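PDB 7C8F: H127A/Y244A mutant of alginate lyase AlyC3 in complex with dimannuronate from Psychromonas sp., which probably cleaves alginate by beta-elimination, as a lyase of polysaccharide lyase family 7, and holds a dimannuronate in its binding groove here. Local coordinates for residues 146-151 with 157-162; 214-217 with 223-226; 27-32 with 56-61; 240-245 with 249-254; 125-130 with 136-141. All coordinates share one frame; numbering follows the deposited sequence.

Overall arrangement
All five contacts belong to one jelly-roll-like sandwich of two antiparallel sheets. Contacts 1 and 5 lie on the sheet that carries the sugar, contact 2 is a hairpin at the edge of the opposite sheet, and contacts 3 and 4 join the two. Contact 5 alone binds the dimannuronate directly, through Pro139 and His140. The side chain of Met161 in contact 1 lies about 7 Å from the sugar, that of Asn244 in contact 4 about 9 Å, and that of Leu214 in contact 2 about 12 Å. Contacts 1 and 2 touch through Val162 and His226, and contacts 3 and 4 through Tyr57 and Met250. Contacts 2 and 3 are furthest apart, with centres about 27 Å apart.

Contact 1. Residues 146-151 with 157-162; sequences VWKEDA and HFWAMV
His157 opens the pairing with its backbone, its O accepting the N-H of Lys148 at 3.1 Å between His157 O and Lys148 N. Its own N-H donates to a water that also donates to Lys148 O, while the imidazole is held by Asp193 on strand 189-196. Phe158 follows as the non-hydrogen-bonded partner of Trp147, and their side chains cross at about a right angle, with Phe158 CE1 4.2 Å from Trp147 CD1 at the edge of the indole. On this side of the sheet Phe158 also meets Phe205 edge-to-face, which places the pair in the interior between the two sheets of the sandwich. Trp159 and Val146 form the hydrogen-bonded pair: Trp159 O receives Val146 N almost straight (3.0 Å, 169° at the hydrogen), and Trp159 N returns a bond of 3.0 Å to Val146 O. With CG anti to its carbonyl carbon (chi1 -59°), the Trp159 indole spreads beside the corner that segment 146-151 makes at Glu149. Its CD1 comes within 3.6 Å of Lys148 CB, and its CZ2 within 3.7 Å of Ala151 CB. At the indole edge, in the ring plane, NE1 donates to the same water (Trp159 NE1 to water O, 2.9 Å). Further on, the bend of Met161 at chi2 (-60°) brings CE to 4.0 Å from both Val146 CG2 and Lys148 CD. Lys148 NZ itself ends in a salt bridge with Glu119. The chemistry is therefore split: two aromatic side chains crossing on the inner face, and on the other an indole set obliquely against aliphatic carbons, its N-H satisfied by a water that links the two segments.

Contact 2. Residues 214-217 with 223-226; sequences LIID and LVEH
This is the two-strand ladder of a beta hairpin, Leu214 to Asp217 against Leu223 to His226, at the edge of the seven-stranded sheet, where 221-227 is an outermost strand within the chain. The segments run 172° apart in direction, so they are nearly ideally antiparallel. Leu214 and His226 form a hydrogen-bonded pair, with both N-to-O distances, Leu214 N to His226 O and His226 N to Leu214 O, at 2.9 Å. Ile216 N likewise donates to Val224 O at 2.9 Å. The return bond is doubled: Ile216 O accepts from Val224 N at 3.1 Å and from Leu223 N at 3.0 Å. Two residues thus face one, the definition of a classic beta bulge. Ile216 and Val224 stand side by side and point the same way, their CB atoms (Ile216 CB to Val224 CB) 3.8 Å apart. With CG1 beside its backbone N (chi1 -53°), Ile216 also carries CD1 to 4.1 Å from Val224 CG2. On the other face, Ile215 and Glu225 form the non-hydrogen-bonded pair. The face of Leu214, Ile216, Val224 and His226 packs on strands 157-163 and 189-196 of the opposing sheet, where Ala160, Val162 and Tyr192 receive it, while strand 203-210 flanks 213-218 on its other edge.

Contact 3. Residues 27-32 with 56-61; sequences SELQIS and QYFYVD
Leu29 and Phe58 carry a CH-pi interaction. Leu29 CD1 stands over one face of the Phe58 ring, 4.1 Å from its centroid and only 14° off the ring normal. The second methyl lies over the same ring, with Leu29 CD2 4.0 Å from Phe58 CD2, so both branches of the leucine lie against the phenyl ring. Each side chain has CG anti to its backbone N, and the two extend past one another in opposite directions. A lighter apolar contact adds to this: Ile31 CD1 reaches 4.4 Å from Tyr57 CB. The geometry is that of face-to-face packing between the two sheets of the sandwich. The nearest CA atoms, Ile31 CA and Phe58 CA, are 9.1 Å apart, too far for a ladder, and strand 27-31 belongs to the sheet that also holds 77-82, whereas 58-60 is one of the two outermost strands of the seven-stranded one. Phe69, on strand 67-72, meets the Phe58 ring as well. On the opposite face of strand 27-31, Gln30 NE2 donates to Glu28 OE2 at 3.0 Å, with an N-H...O angle of 171°. It approaches OE2 on the anti side and out of the carboxylate plane, while Glu28 OE1 is bonded to His83.

Contact 4. Residues 240-245 with 249-254; sequences AGVANQ and GMSEAH
Val242 lays its CG1 methyl against Ala253, with Val242 CG1 3.6 Å from Ala253 CB. Its CB and CG2 turn to the hydroxyl of Ser251, with Val242 CB 3.5 Å and Val242 CG2 3.6 Å from Ser251 OG. That hydroxyl donates to the next inward-pointing residue of strand 242-245: Ser251 OG to Asn244 OD1 measures 2.7 Å. The donor sits in the carbonyl plane on a lone pair, at a C=O...O angle of 136°. Met71 O is a second hydrogen-bond partner of Ser251 OG. The serine torsion (chi1 59°) places OG between the backbone N and the carbonyl carbon, against the valine and within range of the amide. Asn244 is fixed from its other end too, since ND2 donates to Met71 O and Asn73 O; both termini of a buried amide are thereby satisfied and its flip is defined. Gly241, at the corner before the strand, has backbone angles at which a CB would collide with the carbonyl O of Ala240. The segments run only roughly antiparallel (148°), and their axes stay 7.6 Å apart, too far for sheet pairing. Instead they face each other across the sandwich: 242-245 lies between strands 77-82 and 119-129 of one sheet, and 250-264 between 67-72 and 93-103 of the other.

Contact 5. Residues 125-130 with 136-141; sequences VANKGL and HNVPHP. With BEM (beta-D-mannopyranuronic acid), chain D; BEM (beta-D-mannopyranuronic acid), chain C.
Asn127 and Val138 exchange two hydrogen bonds: Val138 N donates to Asn127 OD1 at 3.0 Å and 170°, in the carbonyl plane on a lone pair, and Asn127 ND2 donates to Val138 O at 2.7 Å. The first torsion of Asn127 (chi1 73°) places its amide between the backbone N and the carbonyl carbon, projecting toward the loop 136-141, where one side-chain amide serves both the N-H and the C=O of a single residue, as a neighbouring strand would. Asn137 reciprocates, its ND2 reaching Lys128 O at 3.0 Å from above the carbonyl plane, 61° out of it. A water accepts from Asn127 N and makes a weak bond to His140 O. On the side turned from strand 119-129, the loop binds sugar: Pro139 O accepts from O3 of the chain C mannuronate at 2.6 Å, and His140 ND1 donates to carboxylate O6B of the chain D unit at 2.8 Å. His140 NE2 is bonded to the backbone N of Cys169. Packing is lighter. Pro141 CB lies 3.4 Å from Val125 O, and Leu130 CD1 meets the edge of the His136 ring, 3.7 Å from His136 CD2. His136 NE2 itself is bonded to Ile168 of the second subunit. With Asn127 bonding the loop backbone and Asn137 returning a bond to Lys128 O, in place of a regular ladder, the loop presents one carbonyl and one imidazole N-H to two successive sugars, consistent with a role in substrate positioning.

Contact 1. Residues 146-151 with 157-162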
# COMPACT_ATOMS: atom_id res chain seq x y z
N VAL B 146 -4.07 24.99 4.15
CA VAL B 146 -3.47 26.15 3.54
C VAL B 146 -4.26 27.43 3.58
O VAL B 146 -5.43 27.41 3.75
CB VAL B 146 -3.21 25.88 2.02
CG1 VAL B 146 -2.51 24.57 1.82
CG2 VAL B 146 -4.49 25.90 1.19
N TRP B 147 -3.54 28.53 3.37
CA TRP B 147 -4.12 29.83 3.13
C TRP B 147 -3.87 29.94 1.64
O TRP B 147 -2.81 29.69 1.20
CB TRP B 147 -3.45 30.97 3.86
CG TRP B 147 -4.04 32.31 3.54
CD1 TRP B 147 -4.99 32.94 4.24
CD2 TRP B 147 -3.72 33.16 2.44
NE1 TRP B 147 -5.30 34.13 3.66
CE2 TRP B 147 -4.54 34.28 2.54
CE3 TRP B 147 -2.83 33.08 1.39
CZ2 TRP B 147 -4.47 35.32 1.66
CZ3 TRP B 147 -2.78 34.12 0.52
CH2 TRP B 147 -3.60 35.22 0.66
N LYS B 148 -4.89 30.27 0.87
CA LYS B 148 -4.77 30.32 -0.58
C LYS B 148 -5.21 31.69 -1.09
O LYS B 148 -6.28 32.17 -0.73
CB LYS B 148 -5.58 29.22 -1.27
CG LYS B 148 -5.37 29.14 -2.77
CD LYS B 148 -5.92 27.84 -3.35
CE LYS B 148 -5.73 27.76 -4.86
NZ LYS B 148 -4.30 27.64 -5.26
N GLU B 149 -4.39 32.28 -1.95
CA GLU B 149 -4.68 33.64 -2.40
C GLU B 149 -5.98 33.70 -3.20
O GLU B 149 -6.84 34.55 -2.93
CB GLU B 149 -3.51 34.20 -3.22
CG GLU B 149 -3.76 35.63 -3.68
CD GLU B 149 -2.70 36.13 -4.65
OE1 GLU B 149 -2.07 37.16 -4.34
OE2 GLU B 149 -2.50 35.49 -5.70
N ASP B 150 -6.15 32.81 -4.17
CA ASP B 150 -7.28 32.92 -5.09
C ASP B 150 -7.59 31.53 -5.65
O ASP B 150 -6.80 30.99 -6.44
CB ASP B 150 -6.96 33.90 -6.21
CG ASP B 150 -8.15 34.19 -7.10
OD1 ASP B 150 -9.09 33.37 -7.11
OD2 ASP B 150 -8.15 35.23 -7.79
N ALA B 151 -8.71 30.96 -5.25
CA ALA B 151 -9.18 29.68 -5.77
C ALA B 151 -10.44 29.97 -6.58
O ALA B 151 -11.52 30.15 -6.00
CB ALA B 151 -9.47 28.70 -4.64
N HIS B 157 -9.17 32.35 1.51
CA HIS B 157 -9.76 31.35 2.38
C HIS B 157 -8.70 30.34 2.83
O HIS B 157 -7.67 30.15 2.19
CB HIS B 157 -10.88 30.58 1.67
CG HIS B 157 -12.16 31.34 1.57
ND1 HIS B 157 -13.39 30.75 1.74
CD2 HIS B 157 -12.40 32.65 1.32
CE1 HIS B 157 -14.34 31.66 1.57
NE2 HIS B 157 -13.77 32.82 1.33
N PHE B 158 -9.00 29.71 3.96
CA PHE B 158 -8.33 28.48 4.36
C PHE B 158 -8.97 27.31 3.64
O PHE B 158 -10.19 27.28 3.45
CB PHE B 158 -8.55 28.26 5.86
CG PHE B 158 -7.86 29.26 6.74
CD1 PHE B 158 -6.51 29.53 6.59
CD2 PHE B 158 -8.57 29.91 7.73
CE1 PHE B 158 -5.87 30.43 7.44
CE2 PHE B 158 -7.95 30.81 8.59
CZ PHE B 158 -6.60 31.07 8.43
N TRP B 159 -8.15 26.32 3.26
CA TRP B 159 -8.64 25.13 2.57
C TRP B 159 -7.94 23.91 3.14
O TRP B 159 -6.78 23.97 3.54
CB TRP B 159 -8.33 25.15 1.07
CG TRP B 159 -8.93 26.32 0.34
CD1 TRP B 159 -8.38 27.56 0.22
CD2 TRP B 159 -10.18 26.36 -0.35
NE1 TRP B 159 -9.21 28.37 -0.52
CE2 TRP B 159 -10.32 27.66 -0.87
CE3 TRP B 159 -11.19 25.42 -0.58
CZ2 TRP B 159 -11.44 28.06 -1.60
CZ3 TRP B 159 -12.32 25.83 -1.32
CH2 TRP B 159 -12.42 27.13 -1.81
N ALA B 160 -8.66 22.78 3.13
CA ALA B 160 -8.05 21.47 3.34
C ALA B 160 -7.93 20.78 1.99
O ALA B 160 -8.94 20.52 1.33
CB ALA B 160 -8.90 20.62 4.29
N MET B 161 -6.70 20.52 1.57
CA MET B 161 -6.41 19.81 0.33
C MET B 161 -6.14 18.36 0.72
O MET B 161 -5.12 18.08 1.36
CB MET B 161 -5.19 20.42 -0.34
CG MET B 161 -5.28 21.94 -0.54
SD MET B 161 -6.69 22.41 -1.57
CE MET B 161 -6.33 24.14 -1.92
N VAL B 162 -7.04 17.46 0.37
CA VAL B 162 -6.99 16.08 0.83
C VAL B 162 -6.68 15.17 -0.34
O VAL B 162 -7.45 15.11 -1.31
CB VAL B 162 -8.29 15.68 1.54
CG1 VAL B 162 -8.24 14.22 1.99
CG2 VAL B 162 -8.55 16.60 2.73
O HOH W 1 -8.82 31.17 -1.21

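Contact 2. Residues 214-217 with 223-226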
# COMPACT_ATOMS: atom_id res chain seq x y z
N LEU B 214 -10.31 11.02 8.65
CA LEU B 214 -9.64 12.30 8.80
C LEU B 214 -10.71 13.31 9.18
O LEU B 214 -11.63 13.57 8.40
CB LEU B 214 -8.95 12.70 7.49
CG LEU B 214 -8.39 14.12 7.44
CD1 LEU B 214 -7.27 14.26 8.44
CD2 LEU B 214 -7.88 14.42 6.05
N ILE B 215 -10.60 13.86 10.39
CA ILE B 215 -11.58 14.79 10.92
C ILE B 215 -10.91 16.14 11.10
O ILE B 215 -9.80 16.21 11.64
CB ILE B 215 -12.15 14.28 12.26
CG1 ILE B 215 -12.88 12.96 12.04
CG2 ILE B 215 -13.08 15.33 12.88
CD1 ILE B 215 -13.42 12.34 13.30
N ILE B 216 -11.56 17.21 10.64
CA ILE B 216 -11.07 18.57 10.85
C ILE B 216 -12.19 19.41 11.44
O ILE B 216 -13.27 19.52 10.84
CB ILE B 216 -10.53 19.22 9.56
CG1 ILE B 216 -9.49 18.31 8.91
CG2 ILE B 216 -9.93 20.59 9.86
CD1 ILE B 216 -8.95 18.84 7.62
N ASP B 217 -11.93 20.01 12.59
CA ASP B 217 -12.80 21.02 13.19
C ASP B 217 -12.13 22.39 13.05
O ASP B 217 -10.92 22.52 13.24
CB ASP B 217 -13.02 20.77 14.68
CG ASP B 217 -13.61 19.40 14.97
OD1 ASP B 217 -14.42 18.91 14.16
OD2 ASP B 217 -13.25 18.81 16.01
N LEU B 223 -16.02 20.41 10.20
CA LEU B 223 -16.20 20.69 8.78
C LEU B 223 -15.80 19.55 7.87
O LEU B 223 -16.31 19.48 6.75
CB LEU B 223 -15.42 21.93 8.35
CG LEU B 223 -15.92 23.29 8.85
CD1 LEU B 223 -15.08 24.42 8.30
CD2 LEU B 223 -17.38 23.47 8.46
N VAL B 224 -14.90 18.67 8.29
CA VAL B 224 -14.43 17.57 7.46
C VAL B 224 -14.52 16.28 8.26
O VAL B 224 -14.00 16.21 9.38
CB VAL B 224 -12.98 17.79 7.00
CG1 VAL B 224 -12.51 16.63 6.12
CG2 VAL B 224 -12.84 19.11 6.25
N GLU B 225 -15.15 15.26 7.68
CA GLU B 225 -15.17 13.91 8.24
C GLU B 225 -15.02 12.98 7.04
O GLU B 225 -16.01 12.57 6.42
CB GLU B 225 -16.46 13.66 9.01
CG GLU B 225 -16.48 12.34 9.77
CD GLU B 225 -17.61 12.28 10.78
OE1 GLU B 225 -18.17 13.35 11.13
OE2 GLU B 225 -17.95 11.16 11.23
N HIS B 226 -13.77 12.68 6.70
CA HIS B 226 -13.43 12.09 5.42
C HIS B 226 -12.92 10.66 5.63
O HIS B 226 -12.01 10.43 6.43
CB HIS B 226 -12.36 12.94 4.75
CG HIS B 226 -11.95 12.44 3.40
ND1 HIS B 226 -12.80 12.47 2.31
CD2 HIS B 226 -10.80 11.89 2.96
CE1 HIS B 226 -12.18 11.97 1.26
NE2 HIS B 226 -10.96 11.62 1.62

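Contact 3. Residues 27-32 with 56-61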
# COMPACT_ATOMS: atom_id res chain seq x y z
N SER B 27 8.64 16.16 18.95
CA SER B 27 9.01 16.53 17.61
C SER B 27 10.45 16.90 17.36
O SER B 27 11.26 16.90 18.23
CB SER B 27 8.21 17.79 17.20
OG SER B 27 6.84 17.69 17.47
N GLU B 28 10.73 17.21 16.10
CA GLU B 28 11.99 17.76 15.66
C GLU B 28 11.68 18.98 14.81
O GLU B 28 10.58 19.14 14.43
CB GLU B 28 12.88 16.77 14.91
CG GLU B 28 12.31 16.24 13.61
CD GLU B 28 13.19 15.16 13.03
OE1 GLU B 28 13.57 14.27 13.76
OE2 GLU B 28 13.47 15.26 11.85
N LEU B 29 12.67 19.82 14.54
CA LEU B 29 12.52 21.00 13.70
C LEU B 29 13.16 20.71 12.35
O LEU B 29 14.31 20.28 12.29
CB LEU B 29 13.19 22.22 14.34
CG LEU B 29 13.06 23.52 13.54
CD1 LEU B 29 11.60 24.00 13.49
CD2 LEU B 29 13.96 24.60 14.13
N GLN B 30 12.39 20.90 11.29
CA GLN B 30 12.86 20.71 9.92
C GLN B 30 12.75 22.07 9.25
O GLN B 30 11.64 22.56 9.00
CB GLN B 30 12.02 19.65 9.19
CG GLN B 30 12.03 18.30 9.92
CD GLN B 30 11.35 17.17 9.17
OE1 GLN B 30 10.59 17.39 8.22
NE2 GLN B 30 11.62 15.94 9.61
N ILE B 31 13.88 22.71 9.06
CA ILE B 31 13.91 24.07 8.57
C ILE B 31 14.95 24.33 7.50
O ILE B 31 16.03 23.89 7.58
CB ILE B 31 14.14 25.00 9.78
CG1 ILE B 31 14.10 26.47 9.41
CG2 ILE B 31 15.41 24.66 10.52
CD1 ILE B 31 14.07 27.36 10.60
N SER B 32 14.54 25.05 6.49
CA SER B 32 15.40 25.41 5.41
C SER B 32 16.31 26.56 5.81
O SER B 32 15.99 27.36 6.62
CB SER B 32 14.54 25.91 4.26
OG SER B 32 13.72 24.92 3.74
N GLN B 56 15.59 33.97 14.22
CA GLN B 56 14.71 34.98 13.64
C GLN B 56 13.51 34.37 12.94
O GLN B 56 12.49 35.06 12.78
CB GLN B 56 15.49 35.83 12.62
CG GLN B 56 16.32 34.99 11.65
CD GLN B 56 17.06 35.83 10.63
OE1 GLN B 56 16.54 36.83 10.13
NE2 GLN B 56 18.28 35.42 10.31
N TYR B 57 13.59 33.11 12.53
CA TYR B 57 12.49 32.46 11.81
C TYR B 57 11.69 31.50 12.69
O TYR B 57 10.65 31.00 12.24
CB TYR B 57 13.02 31.68 10.60
CG TYR B 57 13.70 32.53 9.54
CD1 TYR B 57 12.98 33.41 8.75
CD2 TYR B 57 15.07 32.42 9.32
CE1 TYR B 57 13.60 34.18 7.78
CE2 TYR B 57 15.70 33.19 8.35
CZ TYR B 57 14.96 34.06 7.58
OH TYR B 57 15.58 34.82 6.61
N PHE B 58 12.13 31.24 13.92
CA PHE B 58 11.50 30.24 14.79
C PHE B 58 11.71 30.74 16.22
O PHE B 58 12.81 30.59 16.78
CB PHE B 58 12.12 28.86 14.59
CG PHE B 58 11.54 27.80 15.51
CD1 PHE B 58 10.25 27.32 15.31
CD2 PHE B 58 12.28 27.30 16.57
CE1 PHE B 58 9.72 26.35 16.15
CE2 PHE B 58 11.75 26.33 17.41
CZ PHE B 58 10.46 25.86 17.20
N TYR B 59 10.67 31.30 16.81
CA TYR B 59 10.80 31.90 18.13
C TYR B 59 9.41 32.06 18.73
O TYR B 59 8.39 31.87 18.06
CB TYR B 59 11.53 33.25 18.06
CG TYR B 59 10.79 34.32 17.26
CD1 TYR B 59 10.94 34.41 15.88
CD2 TYR B 59 9.96 35.23 17.89
CE1 TYR B 59 10.26 35.38 15.15
CE2 TYR B 59 9.29 36.22 17.18
CZ TYR B 59 9.44 36.28 15.81
OH TYR B 59 8.77 37.26 15.11
N VAL B 60 9.37 32.44 20.01
CA VAL B 60 8.14 32.83 20.66
C VAL B 60 8.17 34.33 20.86
O VAL B 60 9.16 34.88 21.36
CB VAL B 60 7.91 32.07 21.98
CG1 VAL B 60 6.81 32.73 22.76
CG2 VAL B 60 7.52 30.63 21.69
N ASP B 61 7.11 35.00 20.42
CA ASP B 61 6.97 36.43 20.65
C ASP B 61 6.71 36.66 22.13
O ASP B 61 5.72 36.17 22.68
CB ASP B 61 5.82 36.97 19.81
CG ASP B 61 5.66 38.47 19.95
OD1 ASP B 61 5.05 38.91 20.94
OD2 ASP B 61 6.15 39.20 19.07

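Contact 4. Residues 240-245 with 249-254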
# COMPACT_ATOMS: atom_id res chain seq x y z
N ALA B 240 3.61 21.08 11.40
CA ALA B 240 3.01 22.39 11.59
C ALA B 240 4.10 23.44 11.46
O ALA B 240 5.21 23.26 11.95
CB ALA B 240 2.34 22.50 12.97
N GLY B 241 3.76 24.55 10.80
CA GLY B 241 4.69 25.66 10.65
C GLY B 241 4.34 26.44 9.41
O GLY B 241 3.16 26.80 9.23
N VAL B 242 5.31 26.67 8.52
CA VAL B 242 5.03 27.25 7.20
C VAL B 242 5.81 26.49 6.14
O VAL B 242 6.93 26.04 6.37
CB VAL B 242 5.38 28.75 7.11
CG1 VAL B 242 4.48 29.56 7.99
CG2 VAL B 242 6.85 28.98 7.47
N ALA B 243 5.19 26.34 4.98
CA ALA B 243 5.83 25.84 3.78
C ALA B 243 5.31 26.68 2.63
O ALA B 243 4.10 26.89 2.52
CB ALA B 243 5.52 24.35 3.56
N ASN B 244 6.21 27.19 1.79
CA ASN B 244 5.87 28.21 0.81
C ASN B 244 5.56 27.59 -0.54
O ASN B 244 6.40 26.87 -1.10
CB ASN B 244 7.01 29.20 0.63
CG ASN B 244 7.29 30.01 1.87
OD1 ASN B 244 6.46 30.08 2.78
ND2 ASN B 244 8.46 30.64 1.91
N GLN B 245 4.37 27.87 -1.06
CA GLN B 245 4.06 27.62 -2.46
C GLN B 245 3.74 28.95 -3.14
O GLN B 245 2.63 29.17 -3.64
CB GLN B 245 2.93 26.59 -2.59
CG GLN B 245 3.32 25.17 -2.10
CD GLN B 245 2.97 24.90 -0.63
OE1 GLN B 245 2.03 25.48 -0.08
NE2 GLN B 245 3.71 23.99 -0.00
N GLY B 249 8.87 35.99 -1.72
CA GLY B 249 8.33 36.59 -0.52
C GLY B 249 8.56 35.74 0.72
O GLY B 249 9.09 34.63 0.65
N MET B 250 8.14 36.28 1.86
CA MET B 250 8.30 35.62 3.14
C MET B 250 6.94 35.39 3.79
O MET B 250 6.12 36.30 3.88
CB MET B 250 9.19 36.41 4.10
CG MET B 250 9.52 35.58 5.35
SD MET B 250 10.53 36.43 6.56
CE MET B 250 12.09 36.53 5.69
N SER B 251 6.72 34.16 4.25
CA SER B 251 5.52 33.83 4.99
C SER B 251 5.77 33.96 6.49
O SER B 251 6.92 33.91 6.96
CB SER B 251 5.11 32.39 4.69
OG SER B 251 6.17 31.53 5.06
N GLU B 252 4.69 34.11 7.24
CA GLU B 252 4.77 34.28 8.68
C GLU B 252 3.47 33.77 9.29
O GLU B 252 2.39 34.27 8.94
CB GLU B 252 5.00 35.75 9.06
CG GLU B 252 5.03 35.98 10.56
CD GLU B 252 5.45 37.39 10.92
OE1 GLU B 252 5.90 38.13 10.01
OE2 GLU B 252 5.33 37.75 12.11
N ALA B 253 3.58 32.78 10.17
CA ALA B 253 2.44 32.23 10.88
C ALA B 253 2.68 32.36 12.38
O ALA B 253 3.77 32.05 12.87
CB ALA B 253 2.20 30.76 10.52
N HIS B 254 1.65 32.79 13.11
CA HIS B 254 1.68 32.90 14.56
C HIS B 254 0.75 31.86 15.16
O HIS B 254 -0.46 31.87 14.88
CB HIS B 254 1.28 34.31 15.01
CG HIS B 254 2.30 35.35 14.68
ND1 HIS B 254 2.35 36.57 15.32
CD2 HIS B 254 3.31 35.36 13.78
CE1 HIS B 254 3.35 37.28 14.83
NE2 HIS B 254 3.95 36.57 13.89

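Contact 5. Residues 125-130 with 136-141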
# COMPACT_ATOMS: atom_id res chain seq x y z
N VAL B 125 -0.69 16.51 7.23
CA VAL B 125 -0.54 15.10 7.55
C VAL B 125 0.19 14.50 6.36
O VAL B 125 -0.36 14.48 5.24
CB VAL B 125 -1.88 14.39 7.78
CG1 VAL B 125 -1.65 12.90 8.09
CG2 VAL B 125 -2.69 15.05 8.89
N ALA B 126 1.41 14.02 6.58
CA ALA B 126 2.21 13.37 5.55
C ALA B 126 2.19 11.87 5.78
O ALA B 126 1.73 11.38 6.81
CB ALA B 126 3.66 13.86 5.66
N ASN B 127 2.67 11.11 4.79
CA ASN B 127 2.97 9.71 5.02
C ASN B 127 4.48 9.51 5.04
O ASN B 127 5.21 10.15 4.28
CB ASN B 127 2.31 8.75 4.01
CG ASN B 127 2.96 8.80 2.64
OD1 ASN B 127 3.79 7.95 2.29
ND2 ASN B 127 2.57 9.78 1.85
N LYS B 128 4.91 8.63 5.93
CA LYS B 128 6.28 8.15 5.88
C LYS B 128 6.40 7.07 4.81
O LYS B 128 7.30 7.14 3.95
CB LYS B 128 6.69 7.64 7.27
CG LYS B 128 8.16 7.24 7.41
CD LYS B 128 9.08 8.43 7.20
CE LYS B 128 10.53 8.05 7.47
NZ LYS B 128 11.40 9.25 7.37
N GLY B 129 5.50 6.10 4.82
CA GLY B 129 5.49 4.99 3.89
C GLY B 129 4.91 3.76 4.57
O GLY B 129 4.12 3.88 5.50
N LEU B 130 5.32 2.58 4.11
CA LEU B 130 4.81 1.36 4.71
C LEU B 130 5.40 1.09 6.09
O LEU B 130 4.81 0.32 6.86
CB LEU B 130 5.16 0.15 3.84
CG LEU B 130 4.48 0.07 2.49
CD1 LEU B 130 5.08 -1.09 1.72
CD2 LEU B 130 2.96 -0.12 2.61
N HIS B 136 8.45 2.60 0.13
CA HIS B 136 7.29 2.87 -0.72
C HIS B 136 6.54 4.13 -0.29
O HIS B 136 5.30 4.18 -0.28
CB HIS B 136 6.37 1.64 -0.85
CG HIS B 136 6.99 0.53 -1.64
ND1 HIS B 136 7.43 0.70 -2.93
CD2 HIS B 136 7.23 -0.77 -1.33
CE1 HIS B 136 7.92 -0.45 -3.38
NE2 HIS B 136 7.81 -1.35 -2.43
N ASN B 137 7.29 5.16 0.08
CA ASN B 137 6.71 6.46 0.37
C ASN B 137 5.88 6.95 -0.81
O ASN B 137 6.26 6.79 -1.98
CB ASN B 137 7.84 7.45 0.62
CG ASN B 137 7.37 8.88 0.69
OD1 ASN B 137 7.43 9.63 -0.30
ND2 ASN B 137 6.86 9.27 1.85
N VAL B 138 4.74 7.57 -0.52
CA VAL B 138 3.92 8.22 -1.53
C VAL B 138 4.21 9.72 -1.46
O VAL B 138 4.07 10.31 -0.38
CB VAL B 138 2.43 7.92 -1.30
CG1 VAL B 138 1.54 8.73 -2.24
CG2 VAL B 138 2.18 6.43 -1.49
N PRO B 139 4.67 10.36 -2.55
CA PRO B 139 5.19 11.74 -2.43
C PRO B 139 4.10 12.80 -2.47
O PRO B 139 4.25 13.84 -3.12
CB PRO B 139 6.12 11.85 -3.64
CG PRO B 139 5.48 11.00 -4.67
CD PRO B 139 4.88 9.81 -3.90
N HIS B 140 2.99 12.53 -1.78
CA HIS B 140 1.84 13.42 -1.71
C HIS B 140 1.42 13.34 -0.24
O HIS B 140 1.29 12.23 0.30
CB HIS B 140 0.67 12.94 -2.58
CG HIS B 140 1.04 12.63 -4.00
ND1 HIS B 140 1.27 13.61 -4.94
CD2 HIS B 140 1.18 11.44 -4.65
CE1 HIS B 140 1.55 13.04 -6.11
NE2 HIS B 140 1.50 11.73 -5.96
N PRO B 141 1.19 14.47 0.42
CA PRO B 141 0.64 14.41 1.78
C PRO B 141 -0.83 14.04 1.76
O PRO B 141 -1.55 14.34 0.80
CB PRO B 141 0.83 15.84 2.31
CG PRO B 141 0.84 16.68 1.11
CD PRO B 141 1.38 15.85 -0.05
C1 BEM D . 4.00 18.83 -2.36
C2 BEM D . 3.71 20.19 -2.99
O2 BEM D . 4.05 20.18 -4.36
C3 BEM D . 2.22 20.46 -2.91
O3 BEM D . 1.89 21.59 -3.65
C4 BEM D . 1.56 19.38 -3.70
O4 BEM D . 0.22 19.67 -3.95
C5 BEM D . 1.78 18.11 -2.96
O5 BEM D . 3.17 17.89 -2.99
C6 BEM D . 1.08 17.01 -3.65
O6B BEM D . 1.68 16.32 -4.44
O6A BEM D . -0.00 16.75 -3.21
C1 BEM C . 8.02 16.49 -0.26
C2 BEM C . 7.41 15.64 -1.36
O2 BEM C . 6.54 14.67 -0.81
C3 BEM C . 6.69 16.51 -2.36
O3 BEM C . 6.02 15.73 -3.29
C4 BEM C . 5.72 17.47 -1.67
O4 BEM C . 5.34 18.46 -2.62
C5 BEM C . 6.40 18.17 -0.52
O5 BEM C . 7.05 17.28 0.37
C6 BEM C . 5.33 18.84 0.24
O6B BEM C . 4.88 18.28 1.24
O6A BEM C . 5.06 19.99 -0.05
O1 BEM C . 8.56 15.68 0.77
O HOH W 2 3.55 12.82 2.45